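Local coordinates for protein probable eukaryotic D-amino acid tRNA deacylase, LMAJ005534AAA (Leishmania major, PDB 1TC5) that probably hydrolyses D-tyrosyl-tRNA to D-tyrosine and free tRNA as a homodimeric D-aminoacyl-tRNA deacylase, perhaps as a defence against harmful D-tyrosine, at residues V13-M18 against T68-H73; A34-M39 against I163-R168; M39-F44 against V97-L102. All coordinates share one frame; numbering follows the deposited sequence. Where two conformers were deposited one is given.

Interaction 1 of 3, residues V13-M18 against T68-H73; sequences VMLQAM and TKIFTH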
loop_
_atom_site.group_PDB
_atom_site.type_symbol
_atom_site.label_atom_id
_atom_site.label_comp_id
_atom_site.label_asym_id
_atom_site.label_seq_id
_atom_site.Cartn_x
_atom_site.Cartn_y
_atom_site.Cartn_z
ATOM N N VAL A 13 4.724 1.913 9.682
ATOM C CA VAL A 13 3.499 1.296 9.170
ATOM C C VAL A 13 2.893 2.061 7.996
ATOM O O VAL A 13 2.880 3.271 7.984
ATOM C CB VAL A 13 2.405 1.094 10.272
ATOM C CG1 VAL A 13 2.863 0.080 11.307
ATOM C CG2 VAL A 13 2.003 2.397 10.923
ATOM N N MET A 14 2.372 1.317 7.029
ATOM C CA MET A 14 1.533 1.863 5.975
ATOM C C MET A 14 0.108 1.350 6.232
ATOM O O MET A 14 -0.106 0.146 6.364
ATOM C CB MET A 14 2.035 1.429 4.588
ATOM C CG MET A 14 1.220 1.978 3.422
ATOM S SD MET A 14 1.794 1.479 1.762
ATOM C CE MET A 14 0.412 0.489 1.213
ATOM N N LEU A 15 -0.848 2.271 6.299
ATOM C CA LEU A 15 -2.215 1.973 6.711
ATOM C C LEU A 15 -3.143 2.352 5.593
ATOM O O LEU A 15 -3.090 3.488 5.113
ATOM C CB LEU A 15 -2.595 2.777 7.966
ATOM C CG LEU A 15 -1.582 2.803 9.112
ATOM C CD1 LEU A 15 -1.960 3.888 10.150
ATOM C CD2 LEU A 15 -1.460 1.445 9.761
ATOM N N GLN A 16 -3.999 1.408 5.187
ATOM C CA GLN A 16 -4.959 1.616 4.095
ATOM C C GLN A 16 -6.365 1.249 4.554
ATOM O O GLN A 16 -6.554 0.292 5.338
ATOM C CB GLN A 16 -4.636 0.736 2.880
ATOM C CG GLN A 16 -3.325 1.005 2.181
ATOM C CD GLN A 16 -3.100 0.095 0.980
ATOM O OE1 GLN A 16 -3.710 0.298 -0.073
ATOM N NE2 GLN A 16 -2.202 -0.886 1.122
ATOM N N ALA A 17 -7.331 2.048 4.099
ATOM C CA ALA A 17 -8.763 1.772 4.295
ATOM C C ALA A 17 -9.151 0.515 3.517
ATOM O O ALA A 17 -9.096 0.499 2.278
ATOM C CB ALA A 17 -9.609 2.941 3.824
ATOM N N MET A 18 -9.502 -0.523 4.267
ATOM C CA MET A 18 -9.887 -1.822 3.725
ATOM C C MET A 18 -11.405 -1.958 3.685
ATOM O O MET A 18 -12.093 -1.611 4.656
ATOM C CB MET A 18 -9.316 -2.940 4.614
ATOM C CG MET A 18 -9.638 -4.375 4.138
ATOM S SD MET A 18 -8.558 -5.579 4.925
ATOM C CE MET A 18 -9.023 -5.357 6.682
ATOM N N THR A 68 -5.601 6.886 17.200
ATOM C CA THR A 68 -5.570 8.005 16.264
ATOM C C THR A 68 -6.799 7.945 15.356
ATOM O O THR A 68 -7.133 6.885 14.844
ATOM C CB THR A 68 -4.267 7.954 15.422
ATOM O OG1 THR A 68 -3.142 7.816 16.311
ATOM C CG2 THR A 68 -4.020 9.272 14.671
ATOM N N LYS A 69 -7.472 9.080 15.197
ATOM C CA LYS A 69 -8.588 9.192 14.269
ATOM C C LYS A 69 -8.000 9.399 12.895
ATOM O O LYS A 69 -7.453 10.443 12.616
ATOM C CB LYS A 69 -9.495 10.345 14.662
ATOM C CG LYS A 69 -10.118 10.174 16.070
ATOM C CD LYS A 69 -10.913 11.424 16.498
ATOM C CE LYS A 69 -11.472 11.301 17.916
ATOM N NZ LYS A 69 -12.917 10.941 17.949
ATOM N N ILE A 70 -8.072 8.375 12.054
ATOM C CA ILE A 70 -7.426 8.406 10.748
ATOM C C ILE A 70 -8.442 8.316 9.629
ATOM O O ILE A 70 -8.498 9.195 8.791
ATOM C CB ILE A 70 -6.410 7.238 10.625
ATOM C CG1 ILE A 70 -5.369 7.319 11.747
ATOM C CG2 ILE A 70 -5.718 7.278 9.250
ATOM C CD1 ILE A 70 -4.629 5.989 11.995
ATOM N N PHE A 71 -9.238 7.239 9.639
ATOM C CA PHE A 71 -10.085 6.858 8.502
ATOM C C PHE A 71 -11.563 7.275 8.622
ATOM O O PHE A 71 -12.122 7.350 9.714
ATOM C CB PHE A 71 -9.984 5.350 8.218
ATOM C CG PHE A 71 -8.580 4.907 7.859
ATOM C CD1 PHE A 71 -8.036 5.228 6.639
ATOM C CD2 PHE A 71 -7.790 4.221 8.780
ATOM C CE1 PHE A 71 -6.699 4.880 6.322
ATOM C CE2 PHE A 71 -6.490 3.845 8.474
ATOM C CZ PHE A 71 -5.932 4.191 7.245
ATOM N N THR A 72 -12.178 7.497 7.459
ATOM C CA THR A 72 -13.518 8.071 7.317
ATOM C C THR A 72 -14.541 7.070 6.778
ATOM O O THR A 72 -15.708 7.412 6.579
ATOM C CB THR A 72 -13.472 9.286 6.341
ATOM O OG1 THR A 72 -12.890 8.884 5.098
ATOM C CG2 THR A 72 -12.527 10.409 6.865
ATOM N N HIS A 73 -14.125 5.822 6.586
ATOM C CA HIS A 73 -14.971 4.827 5.922
ATOM C C HIS A 73 -15.634 3.798 6.851
ATOM O O HIS A 73 -16.379 2.938 6.406
ATOM C CB HIS A 73 -14.078 4.113 4.928
ATOM C CG HIS A 73 -13.223 3.043 5.540
ATOM N ND1 HIS A 73 -11.874 2.965 5.329
ATOM C CD2 HIS A 73 -13.526 1.999 6.344
ATOM C CE1 HIS A 73 -11.391 1.899 5.939
ATOM N NE2 HIS A 73 -12.373 1.288 6.548
#

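Interaction 2 of 3, residues A34-M39 against I163-R168; sequences AGRGVM and IKYNSR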
loop_
_atom_site.group_PDB
_atom_site.type_symbol
_atom_site.label_atom_id
_atom_site.label_comp_id
_atom_site.label_asym_id
_atom_site.label_seq_id
_atom_site.Cartn_x
_atom_site.Cartn_y
_atom_site.Cartn_z
ATOM N N ALA A 34 -10.540 -10.897 5.736
ATOM C CA ALA A 34 -11.033 -9.797 6.551
ATOM C C ALA A 34 -12.074 -8.976 5.799
ATOM O O ALA A 34 -12.036 -8.867 4.569
ATOM C CB ALA A 34 -9.873 -8.891 6.978
ATOM N N GLY A 35 -12.998 -8.383 6.560
ATOM C CA GLY A 35 -13.931 -7.414 6.006
ATOM C C GLY A 35 -13.449 -5.989 6.209
ATOM O O GLY A 35 -12.246 -5.706 6.182
ATOM N N ARG A 36 -14.402 -5.090 6.433
ATOM C CA ARG A 36 -14.102 -3.679 6.480
ATOM C C ARG A 36 -13.257 -3.336 7.692
ATOM O O ARG A 36 -13.486 -3.820 8.798
ATOM C CB ARG A 36 -15.357 -2.832 6.495
ATOM C CG ARG A 36 -15.058 -1.332 6.341
ATOM C CD ARG A 36 -16.251 -0.545 5.866
ATOM N NE ARG A 36 -17.160 -0.318 6.967
ATOM C CZ ARG A 36 -18.441 -0.697 7.042
ATOM N NH1 ARG A 36 -19.059 -1.368 6.081
ATOM N NH2 ARG A 36 -19.114 -0.381 8.121
ATOM N N GLY A 37 -12.281 -2.483 7.461
ATOM C CA GLY A 37 -11.415 -2.023 8.535
ATOM C C GLY A 37 -10.145 -1.423 7.984
ATOM O O GLY A 37 -10.201 -0.601 7.068
ATOM N N VAL A 38 -9.014 -1.820 8.543
ATOM C CA VAL A 38 -7.711 -1.293 8.136
ATOM C C VAL A 38 -6.705 -2.405 7.829
ATOM O O VAL A 38 -6.574 -3.374 8.595
ATOM C CB VAL A 38 -7.154 -0.379 9.227
ATOM C CG1 VAL A 38 -5.719 0.062 8.897
ATOM C CG2 VAL A 38 -8.085 0.820 9.444
ATOM N N MET A 39 -6.020 -2.270 6.695
ATOM C CA MET A 39 -4.885 -3.116 6.341
ATOM C C MET A 39 -3.584 -2.405 6.706
ATOM O O MET A 39 -3.318 -1.277 6.251
ATOM C CB MET A 39 -4.885 -3.473 4.862
ATOM C CG MET A 39 -3.755 -4.446 4.480
ATOM S SD MET A 39 -3.873 -5.185 2.870
ATOM C CE MET A 39 -3.475 -3.715 1.879
ATOM N N ILE A 163 -18.087 -10.322 2.761
ATOM C CA ILE A 163 -18.297 -10.666 4.174
ATOM C C ILE A 163 -18.262 -9.422 5.043
ATOM O O ILE A 163 -17.546 -8.431 4.755
ATOM C CB ILE A 163 -17.267 -11.692 4.754
ATOM C CG1 ILE A 163 -15.825 -11.180 4.662
ATOM C CG2 ILE A 163 -17.442 -13.065 4.106
ATOM C CD1 ILE A 163 -14.867 -12.037 5.448
ATOM N N LYS A 164 -19.047 -9.493 6.108
ATOM C CA LYS A 164 -19.138 -8.442 7.096
ATOM C C LYS A 164 -17.886 -8.500 7.946
ATOM O O LYS A 164 -17.319 -9.561 8.112
ATOM C CB LYS A 164 -20.372 -8.649 7.985
ATOM C CG LYS A 164 -20.726 -7.418 8.848
ATOM C CD LYS A 164 -21.901 -7.700 9.791
ATOM C CE LYS A 164 -21.984 -6.635 10.894
ATOM N NZ LYS A 164 -23.271 -6.655 11.643
ATOM N N TYR A 165 -17.435 -7.340 8.420
ATOM C CA TYR A 165 -16.437 -7.233 9.477
ATOM C C TYR A 165 -16.949 -7.985 10.720
ATOM O O TYR A 165 -18.163 -8.226 10.862
ATOM C CB TYR A 165 -16.179 -5.749 9.813
ATOM C CG TYR A 165 -17.468 -4.976 10.064
ATOM C CD1 TYR A 165 -18.087 -5.010 11.313
ATOM C CD2 TYR A 165 -18.076 -4.251 9.051
ATOM C CE1 TYR A 165 -19.273 -4.346 11.549
ATOM C CE2 TYR A 165 -19.271 -3.564 9.279
ATOM C CZ TYR A 165 -19.868 -3.640 10.536
ATOM O OH TYR A 165 -21.041 -2.975 10.793
ATOM N N ASN A 166 -16.034 -8.365 11.614
ATOM C CA ASN A 166 -16.387 -9.110 12.829
ATOM C C ASN A 166 -15.290 -9.045 13.906
ATOM O O ASN A 166 -14.943 -10.035 14.529
ATOM C CB ASN A 166 -16.734 -10.571 12.511
ATOM C CG ASN A 166 -17.416 -11.277 13.680
ATOM O OD1 ASN A 166 -17.253 -12.495 13.882
ATOM N ND2 ASN A 166 -18.160 -10.517 14.469
ATOM N N SER A 167 -14.753 -7.849 14.117
ATOM C CA SER A 167 -13.748 -7.595 15.148
ATOM C C SER A 167 -12.511 -8.491 14.992
ATOM O O SER A 167 -11.914 -8.913 15.979
ATOM C CB SER A 167 -14.336 -7.720 16.566
ATOM O OG SER A 167 -15.432 -6.860 16.785
ATOM N N ARG A 168 -12.107 -8.745 13.749
ATOM C CA ARG A 168 -10.993 -9.664 13.476
ATOM C C ARG A 168 -9.656 -8.980 13.572
ATOM O O ARG A 168 -9.546 -7.778 13.360
ATOM C CB ARG A 168 -11.152 -10.323 12.108
ATOM C CG ARG A 168 -12.360 -11.220 12.084
ATOM C CD ARG A 168 -12.537 -12.019 10.834
ATOM N NE ARG A 168 -13.329 -11.258 9.899
ATOM C CZ ARG A 168 -14.596 -11.471 9.588
ATOM N NH1 ARG A 168 -15.297 -12.510 10.040
ATOM N NH2 ARG A 168 -15.169 -10.614 8.767
HETATM O O HOH W 1 -17.142 -5.810 5.778
#

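Interaction 3 of 3, residues M39-F44 against V97-L102; sequences MVYIAF and VPQASL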
loop_
_atom_site.group_PDB
_atom_site.type_symbol
_atom_site.label_atom_id
_atom_site.label_comp_id
_atom_site.label_asym_id
_atom_site.label_seq_id
_atom_site.Cartn_x
_atom_site.Cartn_y
_atom_site.Cartn_z
ATOM N N MET A 39 -6.020 -2.270 6.695
ATOM C CA MET A 39 -4.885 -3.116 6.341
ATOM C C MET A 39 -3.584 -2.405 6.706
ATOM O O MET A 39 -3.318 -1.277 6.251
ATOM C CB MET A 39 -4.885 -3.473 4.862
ATOM C CG MET A 39 -3.755 -4.446 4.480
ATOM S SD MET A 39 -3.873 -5.185 2.870
ATOM C CE MET A 39 -3.475 -3.715 1.879
ATOM N N VAL A 40 -2.778 -3.095 7.510
ATOM C CA VAL A 40 -1.553 -2.563 8.087
ATOM C C VAL A 40 -0.390 -3.320 7.476
ATOM O O VAL A 40 -0.344 -4.542 7.599
ATOM C CB VAL A 40 -1.543 -2.812 9.623
ATOM C CG1 VAL A 40 -0.261 -2.324 10.277
ATOM C CG2 VAL A 40 -2.762 -2.179 10.295
ATOM N N TYR A 41 0.518 -2.612 6.812
ATOM C CA TYR A 41 1.841 -3.120 6.460
ATOM C C TYR A 41 2.866 -2.649 7.507
ATOM O O TYR A 41 2.920 -1.479 7.828
ATOM C CB TYR A 41 2.279 -2.592 5.096
ATOM C CG TYR A 41 1.534 -3.036 3.852
ATOM C CD1 TYR A 41 0.536 -3.981 3.888
ATOM C CD2 TYR A 41 1.859 -2.485 2.601
ATOM C CE1 TYR A 41 -0.144 -4.369 2.715
ATOM C CE2 TYR A 41 1.206 -2.863 1.443
ATOM C CZ TYR A 41 0.200 -3.816 1.497
ATOM O OH TYR A 41 -0.469 -4.207 0.346
ATOM N N ILE A 42 3.708 -3.550 8.014
ATOM C CA ILE A 42 4.596 -3.199 9.102
ATOM C C ILE A 42 6.053 -3.651 8.886
ATOM O O ILE A 42 6.333 -4.759 8.437
ATOM C CB ILE A 42 4.016 -3.767 10.451
ATOM C CG1 ILE A 42 4.817 -3.289 11.663
ATOM C CG2 ILE A 42 3.886 -5.294 10.422
ATOM C CD1 ILE A 42 3.992 -3.409 12.954
ATOM N N ALA A 43 6.964 -2.773 9.267
ATOM C CA ALA A 43 8.395 -3.029 9.220
ATOM C C ALA A 43 9.004 -2.475 10.481
ATOM O O ALA A 43 8.555 -1.448 10.993
ATOM C CB ALA A 43 9.010 -2.332 8.051
ATOM N N PHE A 44 10.035 -3.164 10.954
ATOM C CA PHE A 44 10.759 -2.815 12.139
ATOM C C PHE A 44 12.171 -2.462 11.716
ATOM O O PHE A 44 12.899 -3.300 11.199
ATOM C CB PHE A 44 10.742 -3.973 13.172
ATOM C CG PHE A 44 9.357 -4.377 13.586
ATOM C CD1 PHE A 44 8.657 -3.637 14.516
ATOM C CD2 PHE A 44 8.755 -5.491 13.048
ATOM C CE1 PHE A 44 7.376 -3.985 14.888
ATOM C CE2 PHE A 44 7.461 -5.837 13.412
ATOM C CZ PHE A 44 6.774 -5.080 14.324
ATOM N N VAL A 97 0.038 -7.229 7.655
ATOM C CA VAL A 97 0.964 -7.868 6.751
ATOM C C VAL A 97 2.404 -7.417 7.052
ATOM O O VAL A 97 2.704 -6.215 7.003
ATOM C CB VAL A 97 0.611 -7.503 5.305
ATOM C CG1 VAL A 97 1.387 -8.343 4.325
ATOM C CG2 VAL A 97 -0.902 -7.647 5.095
ATOM N N PRO A 98 3.304 -8.366 7.304
ATOM C CA PRO A 98 4.704 -8.010 7.499
ATOM C C PRO A 98 5.278 -7.586 6.150
ATOM O O PRO A 98 5.144 -8.320 5.167
ATOM C CB PRO A 98 5.343 -9.312 8.012
ATOM C CG PRO A 98 4.472 -10.425 7.498
ATOM C CD PRO A 98 3.092 -9.831 7.355
ATOM N N GLN A 99 5.858 -6.387 6.108
ATOM C CA GLN A 99 6.456 -5.838 4.899
ATOM C C GLN A 99 7.741 -5.123 5.265
ATOM O O GLN A 99 7.782 -3.909 5.279
ATOM C CB GLN A 99 5.477 -4.871 4.239
ATOM C CG GLN A 99 4.271 -5.556 3.636
ATOM C CD GLN A 99 4.604 -6.210 2.312
ATOM O OE1 GLN A 99 4.675 -5.514 1.292
ATOM N NE2 GLN A 99 4.851 -7.537 2.323
ATOM N N ALA A 100 8.784 -5.910 5.527
ATOM C CA ALA A 100 10.062 -5.424 6.010
ATOM C C ALA A 100 10.724 -4.526 4.963
ATOM O O ALA A 100 11.498 -3.633 5.311
ATOM C CB ALA A 100 10.961 -6.605 6.355
ATOM N N SER A 101 10.363 -4.748 3.699
ATOM C CA SER A 101 10.914 -4.008 2.556
ATOM C C SER A 101 10.605 -2.503 2.560
ATOM O O SER A 101 11.223 -1.744 1.806
ATOM C CB SER A 101 10.386 -4.623 1.267
ATOM O OG SER A 101 8.971 -4.780 1.306
ATOM N N LEU A 102 9.664 -2.080 3.406
ATOM C CA LEU A 102 9.376 -0.652 3.690
ATOM C C LEU A 102 10.594 0.144 4.193
ATOM O O LEU A 102 10.616 1.388 4.092
ATOM C CB LEU A 102 8.271 -0.530 4.764
ATOM C CG LEU A 102 6.838 -0.909 4.359
ATOM C CD1 LEU A 102 5.929 -1.015 5.594
ATOM C CD2 LEU A 102 6.276 0.092 3.332
#

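Interaction 1 of 3, residues V13-M18 against T68-H73
The carbonyl oxygen of Leu-15 faces the tip of the Phe-71 ring, with O 3.6 Å from CZ and near the ring plane, so the weakly positive C-H edge of the phenyl group is turned to a backbone acceptor. Leu-15 CB lies 3.7 Å from Phe-71 CZ, while Leu-15 CD1 meets Ile-70 CD1 at 3.9 Å, the two side chains crossing at about a right angle. Phe-71 CG is anti to the carbonyl carbon (chi1 -61°), which sets the ring off toward strand 10-18. Ala-17 CA lies over one ring face, with Ala-17 N 3.7 Å from Phe-71 CE1. Ile-70 CG2 covers the opposite face, 3.5 Å above the plane and over the centre. The His-73 approach to Ala-17 CB is doubtful in detail. The beta carbon of Gln-16 is turned away from the loop, and OE1 is bound by Tyr-41 OH of the second subunit. Phe-71 also meets His-190 of strand 190-193 with ring planes nearly perpendicular. With no hydrogen bond across it, the contact itself rests on apolar burial of Phe-71 between Ile-70 and the strand; polar ties of the loop, such as the Lys-69 backbone bonds to the second subunit, lie outside it.

Interaction 2 of 3, residues A34-M39 against I163-R168
Gly-35 and the backbone of 163-168 make the close part of this contact, with Gly-35 CA 4.0 Å from Ile-163 O and 4.3 Å from Tyr-165 N. A beta carbon on Gly-35 would fall 2.8 Å from Tyr-165 N, a clash, so the absence of a side chain is what permits this approach. Beside it the Ile-163 end reaches Ala-34, CD1 to C at 4.2 Å, and the Arg-168 guanidinium turns an edge to Gly-35 N, with NH2 3.8 Å away. That approach is not a hydrogen bond; both groups are instead drawn to Asp-93, whose OD2 accepts from Gly-35 N and forms a salt bridge with Arg-168 NE. The site is a junction of sheets. The short link Gly-35 to Arg-36 carries the chain from strand 31-34 of a small antiparallel sheet into strand 37-45 of the five-stranded mixed sheet, and 163-168 leads into strand 169-171 at the edge of that larger sheet. No direct hydrogen bond joins the segments, but a water bridges them, accepting from Arg-36 N at 2.9 Å and donating to Ile-163 O. The other side is the more solvent-exposed one. There Arg-36 and Tyr-165, both partly exposed, run side by side, and the guanidinium lays a face over Tyr-165 CE2, 3.4 Å from NH2. The planes are splayed 64° apart, so the groups do not stack flat. A bend at chi3 (78°) turns Arg-36 NE back toward the tyrosine ring. Arg-36 NH2 donates to Phe-74 O outside the segments.

Interaction 3 of 3, residues M39-F44 against V97-L102
Val-40 O accepts from Val-97 N at 2.7 Å, with an N-H...O angle of 168°, and Val-97 O receives Ile-42 N at 3.0 Å. Ile-42 O then takes Gln-99 N at 2.9 Å, after strand 93-98 has ended. These bonds define a parallel pairing, with bridges Tyr-41 to Val-97 and Ile-42 to Pro-98. Val-97 O is further approached by Tyr-41 CA, a C-H...O contact of 3.3 Å. On the sheet face of Tyr-41 and Val-97 the two side chains lie side by side, CD1 to CB 3.8 Å, and Gln-99 CG sits over the tyrosine ring, 4.1 Å from its centroid, as a CH-pi contact. A bend at chi2 (-78°) turns Gln-99 CD back, so that the amide can meet the carbonyl of Pro-98. It is held from both ends: NE2 donates to Pro-98 O at 3.0 Å, and OE1 is bound by Thr-189 OG1 of the second subunit. Tyr-41 OH is likewise satisfied across the dimer, by Gln-16 OE1 of the second subunit. Gln-99 O accepts from Leu-102 N in the 3-10 turn, which brings Leu-102 CB to 3.8 Å from Ala-43 CB. The Pro-Gln-Ala-Ser-Leu run, 98-102, is probably the divergent counterpart of the SQFTL signature, which lines the active site at the dimer interface in canonical D-aminoacyl-tRNA deacylases. Strand 10-18 pairs along the far edge of 37-45, helix 119-136 packs on Ile-42 and Pro-98, and strand 180-184 packs on Met-39 and Tyr-41.

In the fold
From the N terminus, strand 10-18 is the first segment to be met again: interaction 1 closes a loop of 49 residues when the chain leaves helix 55-67. Within that loop the chain passes through 34-44, the first halves of interactions 2 and 3, so interaction 1 crosses both. Interaction 3 closes next, at the end of strand 93-98, and is nested inside the much longer loop that interaction 2 completes at 163-168. Interactions 2 and 3 share Met-39 on strand 37-45. That strand pairs with 10-18, as in Met-14 O to Tyr-41 N at 2.9 Å, which joins the contacts through one mixed sheet. Interactions 1 and 3 also reach the second subunit.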